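Local atomic coordinates of histone acetyltransferase, ELP3 family (Methanocaldococcus infernus, PDB entry 6IAZ), a protein that converts the wobble uridine of tRNA to carboxymethyluridine, using acetyl-CoA, S-adenosyl-L-methionine and an iron-sulfur cluster. Residues L218-L223 / Y403-K408; I381-E386 / K449-I454; L397-P402 / K413-R418. All coordinates share one frame; numbering follows the deposited sequence.

Interaction 3 lies in the mixed sheet of the N-acetyltransferase region and interaction 2 packs a helix on it, their centres about 11 Å apart, whereas interaction 1 ties that region to the radical SAM region. Along the chain, 218-223 comes first, then 381-386, 397-402, 403-408, 413-418 and 449-454. Strands 378-387, 392-401 and 414-422 are successive neighbours in the sheet, so interaction 3 joins directly onto the strand that helix 443-458 packs against in interaction 2. Interaction 1, centred about 10 Å from interaction 3, is formed by the loop leaving strand 392-401; R400 and R418 also reach across to 218-223. Together the contacts join the acetyltransferase and radical SAM regions.

Interaction 1 of 3, residues L218-L223 / Y403-K408; sequences LKDSGL and YKPFRK
D220 meets the loop 403-408 with its carboxylate, one oxygen for each of two successive backbone amides. OD1 of D220 accepts from N of Y403 at 2.9 Å, and OD2 of D220 from N of K404 at 2.8 Å. Both bonds are nearly straight, yet both donors lie above the carboxylate plane. CG of D220 stands anti to its carbonyl carbon (chi1 -76°), which brings the acid against the loop; an aspartate is short enough to do this while its backbone stays close, with CB of P405 3.5 Å from O of D220. OD2 of D220 also rests 3.4 Å from CB of Y403, whose ring then turns away.

S221 works through a water. This water donates to O of D220 and to OG of S221, and accepts from N of F406 at 2.9 Å, so it links three polar atoms of the two backbones and the serine. The same water sits over one face of the F406 ring, toward the rim. CZ of F406 comes within 3.1 Å of OG of S221, a tight approach, while the hydroxyl is also bonded to L217 O. D220 and S221 both lie in the turn that ends helix 208-219 in a Schellman motif.

With R400, Q216 and two backbone amides grouped round it, the D220 carboxylate is probably stabilised as the anion. The amide bonds and the bridging water tie D220 and S221 to the loop, and R400 on strand 392-401 supplies the charge partner, so the regions meet here mostly by polar bonds rather than by apolar packing.

Interaction 2 of 3, residues I381-E386 / K449-I454; sequences IFLSFE and KEAERI
L383 and I454 point at each other tip to tip, with CD2 of L383 3.8 Å from CD1 of I454. The leucine's other methyl, CD1, lies 3.9 Å from the backbone N of A451 and 4.2 Å from CB of the same residue. Alanine suits this place, since a small side chain lets the leucine come close to the helix backbone. E450 runs across L383 at about a right angle and gives it only the aliphatic part of its chain, CG of E450 being 4.0 Å from CD1 of L383. The bend at chi2 (69°) turns the carboxylate aside to R453, one turn along the helix, where NH2 of R453 bonds OE1 of E450 at 2.8 Å in the guanidinium plane. With alanine in place of E450 both CG and the carboxylate go, and the flank of L383 is likely to be left less covered and R453 with E457 as its remaining acid. I381 adds a looser contact, through CG2, to I454.

Segment 449-454 of helix 443-458 runs at 148° to segment 381-386 of strand 378-387, the segment axes approaching to 10.1 Å. The helix lies over the sheet face carrying I381 and L383, where L447 also touches L383 and A451 reaches L397 on neighbouring strand 392-401.

Interaction 3 of 3, residues L397-P402 / K413-R418; sequences LRLRDP and KTMLVR
The carbonyl oxygen of L416 is met by two groups of the neighbouring strand: N of R400 donates to it at 2.8 Å, in the carbonyl plane, and CA of L399 adds a weaker CA-H...O contact at 3.3 Å. R400 returns the bond through its own O, which accepts from N of L416 at 3.0 Å, making these two a hydrogen-bonded antiparallel pair. Further along, O of R398 accepts from N of R418 at 2.8 Å, a more bent bond (136°), with CA of V417 as a second, weaker neighbour.

On one face of the sheet L399 faces V417 in the adjoining non-hydrogen-bonded pair, CD1 of L399 being 3.9 Å from CG2 of V417. M415 is folded at chi2 and chi3 (-66° and -85°), which swings its terminal methyl back so that CE of M415 packs 3.7 Å from CG of L399. The unbranched, flexible thioether can fold back over the leucine. Apolar chains suit this side, where helix 443-458 packs on L397 and M415.

The other face carries R400 and R418, with L416 against P402. CD of R418 presses 3.4 Å from CB of R400, the two chains crossing obliquely with guanidinium planes nearly perpendicular. Their ends go to acids: E380 takes both R400 and R418, D220 takes R400, and D257 takes R418. P402, lacking an amide hydrogen, sets CD beside O of T414. Buried arginine charge is thus likely to be balanced by these three acids, two of them from the radical SAM region, so these central strands are probably held to that region by charge.

Interaction 1 of 3, residues L218-L223 / Y403-K408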
loop_
_atom_site.group_PDB
_atom_site.type_symbol
_atom_site.label_atom_id
_atom_site.label_comp_id
_atom_site.label_asym_id
_atom_site.label_seq_id
_atom_site.Cartn_x
_atom_site.Cartn_y
_atom_site.Cartn_z
ATOM N N LEU A 218 -9.950 -9.582 -1.555
ATOM C CA LEU A 218 -9.536 -8.357 -0.878
ATOM C C LEU A 218 -10.284 -7.148 -1.424
ATOM O O LEU A 218 -10.840 -6.356 -0.648
ATOM C CB LEU A 218 -8.040 -8.169 -1.025
ATOM C CG LEU A 218 -7.209 -9.179 -0.228
ATOM C CD1 LEU A 218 -5.746 -9.114 -0.669
ATOM C CD2 LEU A 218 -7.366 -8.924 1.255
ATOM N N LYS A 219 -10.337 -7.023 -2.752
ATOM C CA LYS A 219 -11.018 -5.894 -3.380
ATOM C C LYS A 219 -12.499 -5.877 -3.018
ATOM O O LYS A 219 -13.065 -4.815 -2.714
ATOM C CB LYS A 219 -10.856 -5.967 -4.896
ATOM C CG LYS A 219 -9.487 -5.615 -5.463
ATOM C CD LYS A 219 -9.105 -4.183 -5.168
ATOM C CE LYS A 219 -7.968 -3.724 -6.064
ATOM N NZ LYS A 219 -8.410 -3.581 -7.497
ATOM N N ASP A 220 -13.148 -7.051 -3.038
ATOM C CA ASP A 220 -14.562 -7.140 -2.707
ATOM C C ASP A 220 -14.831 -7.078 -1.207
ATOM O O ASP A 220 -15.989 -7.100 -0.803
ATOM C CB ASP A 220 -15.156 -8.423 -3.291
ATOM C CG ASP A 220 -15.388 -8.321 -4.808
ATOM O OD1 ASP A 220 -15.477 -7.175 -5.322
ATOM O OD2 ASP A 220 -15.488 -9.392 -5.446
ATOM N N SER A 221 -13.783 -6.996 -0.384
ATOM C CA SER A 221 -13.921 -6.645 1.026
ATOM C C SER A 221 -13.452 -5.215 1.318
ATOM O O SER A 221 -13.325 -4.831 2.496
ATOM C CB SER A 221 -13.139 -7.628 1.897
ATOM O OG SER A 221 -13.506 -8.972 1.637
ATOM N N GLY A 222 -13.193 -4.433 0.287
ATOM C CA GLY A 222 -12.908 -3.018 0.435
ATOM C C GLY A 222 -11.478 -2.663 0.780
ATOM O O GLY A 222 -11.198 -1.496 1.057
ATOM N N LEU A 223 -10.565 -3.620 0.765
ATOM C CA LEU A 223 -9.198 -3.407 1.191
ATOM C C LEU A 223 -8.312 -2.941 0.041
ATOM O O LEU A 223 -8.577 -3.214 -1.135
ATOM C CB LEU A 223 -8.640 -4.695 1.807
ATOM C CG LEU A 223 -9.221 -5.022 3.174
ATOM C CD1 LEU A 223 -9.057 -6.509 3.501
ATOM C CD2 LEU A 223 -8.627 -4.178 4.317
ATOM N N TYR A 403 -17.826 -7.243 -6.947
ATOM C CA TYR A 403 -18.136 -8.334 -7.862
ATOM C C TYR A 403 -18.841 -9.445 -7.092
ATOM O O TYR A 403 -20.024 -9.676 -7.294
ATOM C CB TYR A 403 -16.858 -8.835 -8.537
ATOM C CG TYR A 403 -16.988 -10.113 -9.309
ATOM C CD1 TYR A 403 -17.965 -10.261 -10.296
ATOM C CD2 TYR A 403 -16.123 -11.182 -9.081
ATOM C CE1 TYR A 403 -18.081 -11.427 -11.011
ATOM C CE2 TYR A 403 -16.238 -12.354 -9.799
ATOM C CZ TYR A 403 -17.214 -12.466 -10.767
ATOM O OH TYR A 403 -17.357 -13.623 -11.486
ATOM N N LYS A 404 -18.122 -10.099 -6.179
ATOM C CA LYS A 404 -18.637 -11.239 -5.422
ATOM C C LYS A 404 -18.197 -11.090 -3.969
ATOM O O LYS A 404 -17.353 -11.846 -3.475
ATOM C CB LYS A 404 -18.132 -12.553 -6.018
ATOM C CG LYS A 404 -18.877 -13.002 -7.291
ATOM C CD LYS A 404 -18.543 -14.446 -7.645
ATOM C CE LYS A 404 -19.424 -14.965 -8.783
ATOM N NZ LYS A 404 -19.385 -16.470 -8.862
ATOM N N PRO A 405 -18.744 -10.109 -3.262
ATOM C CA PRO A 405 -18.412 -9.960 -1.840
ATOM C C PRO A 405 -18.975 -11.095 -1.004
ATOM O O PRO A 405 -19.962 -11.755 -1.364
ATOM C CB PRO A 405 -19.056 -8.619 -1.463
ATOM C CG PRO A 405 -20.152 -8.423 -2.476
ATOM C CD PRO A 405 -19.623 -9.030 -3.746
ATOM N N PHE A 406 -18.307 -11.339 0.128
ATOM C CA PHE A 406 -18.776 -12.306 1.114
ATOM C C PHE A 406 -19.057 -11.682 2.473
ATOM O O PHE A 406 -19.739 -12.309 3.283
ATOM C CB PHE A 406 -17.741 -13.430 1.305
ATOM C CG PHE A 406 -16.400 -12.926 1.755
ATOM C CD1 PHE A 406 -16.113 -12.795 3.101
ATOM C CD2 PHE A 406 -15.433 -12.547 0.821
ATOM C CE1 PHE A 406 -14.872 -12.309 3.515
ATOM C CE2 PHE A 406 -14.204 -12.055 1.239
ATOM C CZ PHE A 406 -13.924 -11.949 2.575
ATOM N N ARG A 407 -18.535 -10.484 2.756
ATOM C CA ARG A 407 -18.786 -9.850 4.047
ATOM C C ARG A 407 -20.278 -9.592 4.231
ATOM O O ARG A 407 -20.971 -9.169 3.297
ATOM C CB ARG A 407 -18.024 -8.527 4.160
ATOM C CG ARG A 407 -16.516 -8.662 4.410
ATOM C CD ARG A 407 -16.215 -9.329 5.731
ATOM N NE ARG A 407 -16.650 -8.541 6.879
ATOM C CZ ARG A 407 -16.328 -8.817 8.141
ATOM N NH1 ARG A 407 -15.558 -9.856 8.424
ATOM N NH2 ARG A 407 -16.771 -8.043 9.119
ATOM N N LYS A 408 -20.752 -9.804 5.464
ATOM C CA LYS A 408 -22.177 -9.665 5.751
ATOM C C LYS A 408 -22.669 -8.243 5.511
ATOM O O LYS A 408 -23.855 -8.026 5.248
ATOM C CB LYS A 408 -22.462 -10.069 7.200
ATOM C CG LYS A 408 -21.699 -9.210 8.223
ATOM C CD LYS A 408 -21.975 -9.623 9.670
ATOM C CE LYS A 408 -23.429 -9.354 10.060
ATOM N NZ LYS A 408 -23.671 -9.580 11.517
HETATM O O HOH W 1 -16.446 -9.304 1.009
#

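Interaction 2 of 3, residues I381-E386 / K449-I454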
loop_
_atom_site.group_PDB
_atom_site.type_symbol
_atom_site.label_atom_id
_atom_site.label_comp_id
_atom_site.label_asym_id
_atom_site.label_seq_id
_atom_site.Cartn_x
_atom_site.Cartn_y
_atom_site.Cartn_z
ATOM N N ILE A 381 -13.453 2.906 -9.700
ATOM C CA ILE A 381 -13.551 4.313 -10.061
ATOM C C ILE A 381 -12.481 5.062 -9.280
ATOM O O ILE A 381 -12.488 5.076 -8.035
ATOM C CB ILE A 381 -14.954 4.871 -9.766
ATOM C CG1 ILE A 381 -16.008 4.116 -10.603
ATOM C CG2 ILE A 381 -15.011 6.358 -10.092
ATOM C CD1 ILE A 381 -16.831 3.144 -9.782
ATOM N N PHE A 382 -11.549 5.664 -10.000
ATOM C CA PHE A 382 -10.437 6.396 -9.387
ATOM C C PHE A 382 -10.734 7.881 -9.549
ATOM O O PHE A 382 -10.673 8.411 -10.671
ATOM C CB PHE A 382 -9.118 6.008 -10.033
ATOM C CG PHE A 382 -7.909 6.653 -9.402
ATOM C CD1 PHE A 382 -7.388 6.163 -8.209
ATOM C CD2 PHE A 382 -7.293 7.745 -10.000
ATOM C CE1 PHE A 382 -6.273 6.748 -7.618
ATOM C CE2 PHE A 382 -6.177 8.351 -9.402
ATOM C CZ PHE A 382 -5.666 7.846 -8.217
ATOM N N LEU A 383 -11.144 8.515 -8.460
ATOM C CA LEU A 383 -11.440 9.943 -8.433
ATOM C C LEU A 383 -10.241 10.682 -7.862
ATOM O O LEU A 383 -9.653 10.243 -6.876
ATOM C CB LEU A 383 -12.670 10.229 -7.574
ATOM C CG LEU A 383 -13.988 9.597 -7.995
ATOM C CD1 LEU A 383 -15.046 9.928 -6.931
ATOM C CD2 LEU A 383 -14.433 10.080 -9.378
ATOM N N SER A 384 -9.893 11.818 -8.466
ATOM C CA SER A 384 -8.755 12.581 -7.984
ATOM C C SER A 384 -9.003 14.070 -8.176
ATOM O O SER A 384 -9.761 14.476 -9.057
ATOM C CB SER A 384 -7.473 12.156 -8.703
ATOM O OG SER A 384 -7.596 12.333 -10.111
ATOM N N PHE A 385 -8.366 14.871 -7.328
ATOM C CA PHE A 385 -8.156 16.292 -7.593
ATOM C C PHE A 385 -6.735 16.472 -8.104
ATOM O O PHE A 385 -5.779 15.980 -7.492
ATOM C CB PHE A 385 -8.409 17.143 -6.355
ATOM C CG PHE A 385 -9.838 17.500 -6.171
ATOM C CD1 PHE A 385 -10.410 18.513 -6.927
ATOM C CD2 PHE A 385 -10.648 16.787 -5.273
ATOM C CE1 PHE A 385 -11.759 18.831 -6.770
ATOM C CE2 PHE A 385 -11.970 17.097 -5.124
ATOM C CZ PHE A 385 -12.542 18.116 -5.869
ATOM N N GLU A 386 -6.589 17.183 -9.219
ATOM C CA GLU A 386 -5.327 17.211 -9.940
ATOM C C GLU A 386 -5.202 18.553 -10.632
ATOM O O GLU A 386 -6.178 19.038 -11.195
ATOM C CB GLU A 386 -5.269 16.066 -10.958
ATOM C CG GLU A 386 -4.014 16.042 -11.818
ATOM C CD GLU A 386 -4.096 14.998 -12.939
ATOM O OE1 GLU A 386 -4.770 13.957 -12.740
ATOM O OE2 GLU A 386 -3.494 15.229 -14.019
ATOM N N LYS A 449 -18.270 13.469 -1.490
ATOM C CA LYS A 449 -19.562 13.852 -2.050
ATOM C C LYS A 449 -19.720 13.329 -3.473
ATOM O O LYS A 449 -20.791 12.841 -3.845
ATOM C CB LYS A 449 -19.722 15.371 -2.028
ATOM C CG LYS A 449 -21.146 15.819 -2.310
ATOM N N GLU A 450 -18.669 13.433 -4.287
ATOM C CA GLU A 450 -18.735 12.920 -5.654
ATOM C C GLU A 450 -18.862 11.403 -5.660
ATOM O O GLU A 450 -19.610 10.844 -6.471
ATOM C CB GLU A 450 -17.508 13.373 -6.449
ATOM C CG GLU A 450 -17.469 12.898 -7.919
ATOM C CD GLU A 450 -18.517 13.569 -8.779
ATOM O OE1 GLU A 450 -18.701 13.119 -9.918
ATOM O OE2 GLU A 450 -19.166 14.529 -8.312
ATOM N N ALA A 451 -18.173 10.719 -4.743
ATOM C CA ALA A 451 -18.331 9.268 -4.646
ATOM C C ALA A 451 -19.764 8.882 -4.301
ATOM O O ALA A 451 -20.319 7.933 -4.872
ATOM C CB ALA A 451 -17.366 8.700 -3.601
ATOM N N GLU A 452 -20.369 9.582 -3.352
ATOM C CA GLU A 452 -21.749 9.299 -2.980
ATOM C C GLU A 452 -22.695 9.542 -4.149
ATOM O O GLU A 452 -23.614 8.745 -4.386
ATOM C CB GLU A 452 -22.133 10.149 -1.771
ATOM C CG GLU A 452 -21.297 9.815 -0.533
ATOM C CD GLU A 452 -21.483 10.797 0.609
ATOM O OE1 GLU A 452 -22.296 11.734 0.477
ATOM O OE2 GLU A 452 -20.804 10.625 1.643
ATOM N N ARG A 453 -22.494 10.635 -4.888
ATOM C CA ARG A 453 -23.362 10.929 -6.028
ATOM C C ARG A 453 -23.226 9.865 -7.115
ATOM O O ARG A 453 -24.227 9.383 -7.665
ATOM C CB ARG A 453 -23.019 12.310 -6.596
ATOM C CG ARG A 453 -23.909 12.753 -7.751
ATOM C CD ARG A 453 -23.305 13.911 -8.542
ATOM N NE ARG A 453 -22.168 13.470 -9.345
ATOM C CZ ARG A 453 -22.265 12.894 -10.542
ATOM N NH1 ARG A 453 -23.461 12.683 -11.088
ATOM N NH2 ARG A 453 -21.167 12.531 -11.194
ATOM N N ILE A 454 -21.992 9.485 -7.440
ATOM C CA ILE A 454 -21.781 8.439 -8.437
ATOM C C ILE A 454 -22.442 7.145 -7.986
ATOM O O ILE A 454 -23.169 6.501 -8.753
ATOM C CB ILE A 454 -20.277 8.240 -8.704
ATOM C CG1 ILE A 454 -19.686 9.507 -9.339
ATOM C CG2 ILE A 454 -20.045 7.008 -9.578
ATOM C CD1 ILE A 454 -18.188 9.459 -9.521
#

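Interaction 3 of 3, residues L397-P402 / K413-R418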
loop_
_atom_site.group_PDB
_atom_site.type_symbol
_atom_site.label_atom_id
_atom_site.label_comp_id
_atom_site.label_asym_id
_atom_site.label_seq_id
_atom_site.Cartn_x
_atom_site.Cartn_y
_atom_site.Cartn_z
ATOM N N LEU A 397 -9.523 9.166 -4.360
ATOM C CA LEU A 397 -10.479 8.280 -3.699
ATOM C C LEU A 397 -10.687 7.067 -4.592
ATOM O O LEU A 397 -10.908 7.201 -5.804
ATOM C CB LEU A 397 -11.811 8.972 -3.428
ATOM C CG LEU A 397 -12.932 8.176 -2.735
ATOM C CD1 LEU A 397 -13.905 9.121 -2.026
ATOM C CD2 LEU A 397 -13.701 7.317 -3.697
ATOM N N ARG A 398 -10.562 5.889 -3.998
ATOM C CA ARG A 398 -10.782 4.620 -4.698
ATOM C C ARG A 398 -12.179 4.111 -4.351
ATOM O O ARG A 398 -12.443 3.721 -3.206
ATOM C CB ARG A 398 -9.727 3.590 -4.297
ATOM C CG ARG A 398 -8.304 3.999 -4.514
ATOM C CD ARG A 398 -7.378 2.805 -4.296
ATOM N NE ARG A 398 -5.955 3.129 -4.356
ATOM C CZ ARG A 398 -5.219 3.224 -5.466
ATOM N NH1 ARG A 398 -5.754 3.072 -6.660
ATOM N NH2 ARG A 398 -3.924 3.495 -5.375
ATOM N N LEU A 399 -13.071 4.123 -5.345
ATOM C CA LEU A 399 -14.454 3.673 -5.236
ATOM C C LEU A 399 -14.644 2.416 -6.083
ATOM O O LEU A 399 -14.195 2.360 -7.238
ATOM C CB LEU A 399 -15.406 4.773 -5.711
ATOM C CG LEU A 399 -16.919 4.595 -5.552
ATOM C CD1 LEU A 399 -17.342 4.628 -4.092
ATOM C CD2 LEU A 399 -17.652 5.700 -6.339
ATOM N N ARG A 400 -15.295 1.416 -5.517
ATOM C CA ARG A 400 -15.473 0.142 -6.203
ATOM C C ARG A 400 -16.918 -0.334 -6.183
ATOM O O ARG A 400 -17.592 -0.293 -5.139
ATOM C CB ARG A 400 -14.563 -0.928 -5.581
ATOM C CG ARG A 400 -14.767 -2.317 -6.198
ATOM C CD ARG A 400 -13.847 -3.365 -5.549
ATOM N NE ARG A 400 -14.112 -4.684 -6.050
ATOM C CZ ARG A 400 -13.660 -5.166 -7.205
ATOM N NH1 ARG A 400 -12.876 -4.432 -7.974
ATOM N NH2 ARG A 400 -13.991 -6.389 -7.585
ATOM N N ASP A 401 -17.376 -0.809 -7.350
ATOM C CA ASP A 401 -18.609 -1.560 -7.479
ATOM C C ASP A 401 -18.204 -3.025 -7.356
ATOM O O ASP A 401 -17.546 -3.545 -8.266
ATOM C CB ASP A 401 -19.250 -1.273 -8.817
ATOM C CG ASP A 401 -20.593 -1.970 -9.014
ATOM O OD1 ASP A 401 -21.138 -2.596 -8.065
ATOM O OD2 ASP A 401 -21.078 -1.884 -10.164
ATOM N N PRO A 402 -18.527 -3.705 -6.271
ATOM C CA PRO A 402 -17.935 -5.026 -6.024
ATOM C C PRO A 402 -18.534 -6.112 -6.911
ATOM O O PRO A 402 -19.569 -5.945 -7.562
ATOM C CB PRO A 402 -18.219 -5.281 -4.549
ATOM C CG PRO A 402 -19.423 -4.427 -4.243
ATOM C CD PRO A 402 -19.389 -3.239 -5.165
ATOM N N LYS A 413 -26.350 -3.818 -3.396
ATOM C CA LYS A 413 -26.677 -2.403 -3.521
ATOM C C LYS A 413 -25.678 -1.549 -2.743
ATOM O O LYS A 413 -26.007 -0.451 -2.299
ATOM C CB LYS A 413 -28.105 -2.138 -3.045
ATOM C CG LYS A 413 -29.176 -2.904 -3.836
ATOM N N THR A 414 -24.435 -2.024 -2.621
ATOM C CA THR A 414 -23.392 -1.356 -1.852
ATOM C C THR A 414 -22.246 -0.928 -2.757
ATOM O O THR A 414 -21.800 -1.716 -3.602
ATOM C CB THR A 414 -22.866 -2.302 -0.763
ATOM O OG1 THR A 414 -23.960 -2.741 0.070
ATOM C CG2 THR A 414 -21.794 -1.643 0.065
ATOM N N MET A 415 -21.792 0.324 -2.603
ATOM C CA MET A 415 -20.499 0.748 -3.145
ATOM C C MET A 415 -19.470 0.761 -2.012
ATOM O O MET A 415 -19.813 0.978 -0.844
ATOM C CB MET A 415 -20.486 2.156 -3.762
ATOM C CG MET A 415 -21.232 2.385 -5.056
ATOM S SD MET A 415 -20.714 1.607 -6.595
ATOM C CE MET A 415 -19.476 2.630 -7.277
ATOM N N LEU A 416 -18.197 0.586 -2.372
ATOM C CA LEU A 416 -17.104 0.537 -1.408
ATOM C C LEU A 416 -16.130 1.687 -1.656
ATOM O O LEU A 416 -15.576 1.812 -2.765
ATOM C CB LEU A 416 -16.357 -0.791 -1.505
ATOM C CG LEU A 416 -17.208 -2.053 -1.322
ATOM C CD1 LEU A 416 -16.325 -3.260 -1.520
ATOM C CD2 LEU A 416 -17.881 -2.082 0.040
ATOM N N VAL A 417 -15.900 2.497 -0.628
ATOM C CA VAL A 417 -14.804 3.465 -0.623
ATOM C C VAL A 417 -13.610 2.727 -0.034
ATOM O O VAL A 417 -13.494 2.592 1.184
ATOM C CB VAL A 417 -15.136 4.725 0.172
ATOM C CG1 VAL A 417 -13.886 5.595 0.260
ATOM C CG2 VAL A 417 -16.250 5.501 -0.495
ATOM N N ARG A 418 -12.736 2.224 -0.899
ATOM C CA ARG A 418 -11.553 1.485 -0.455
ATOM C C ARG A 418 -10.436 2.383 0.055
ATOM O O ARG A 418 -9.642 1.939 0.895
ATOM C CB ARG A 418 -11.072 0.586 -1.611
ATOM C CG ARG A 418 -12.235 -0.223 -2.284
ATOM C CD ARG A 418 -11.781 -0.901 -3.633
ATOM N NE ARG A 418 -10.475 -1.369 -3.360
ATOM C CZ ARG A 418 -9.369 -1.074 -4.010
ATOM N NH1 ARG A 418 -9.347 -0.392 -5.144
ATOM N NH2 ARG A 418 -8.268 -1.564 -3.524
#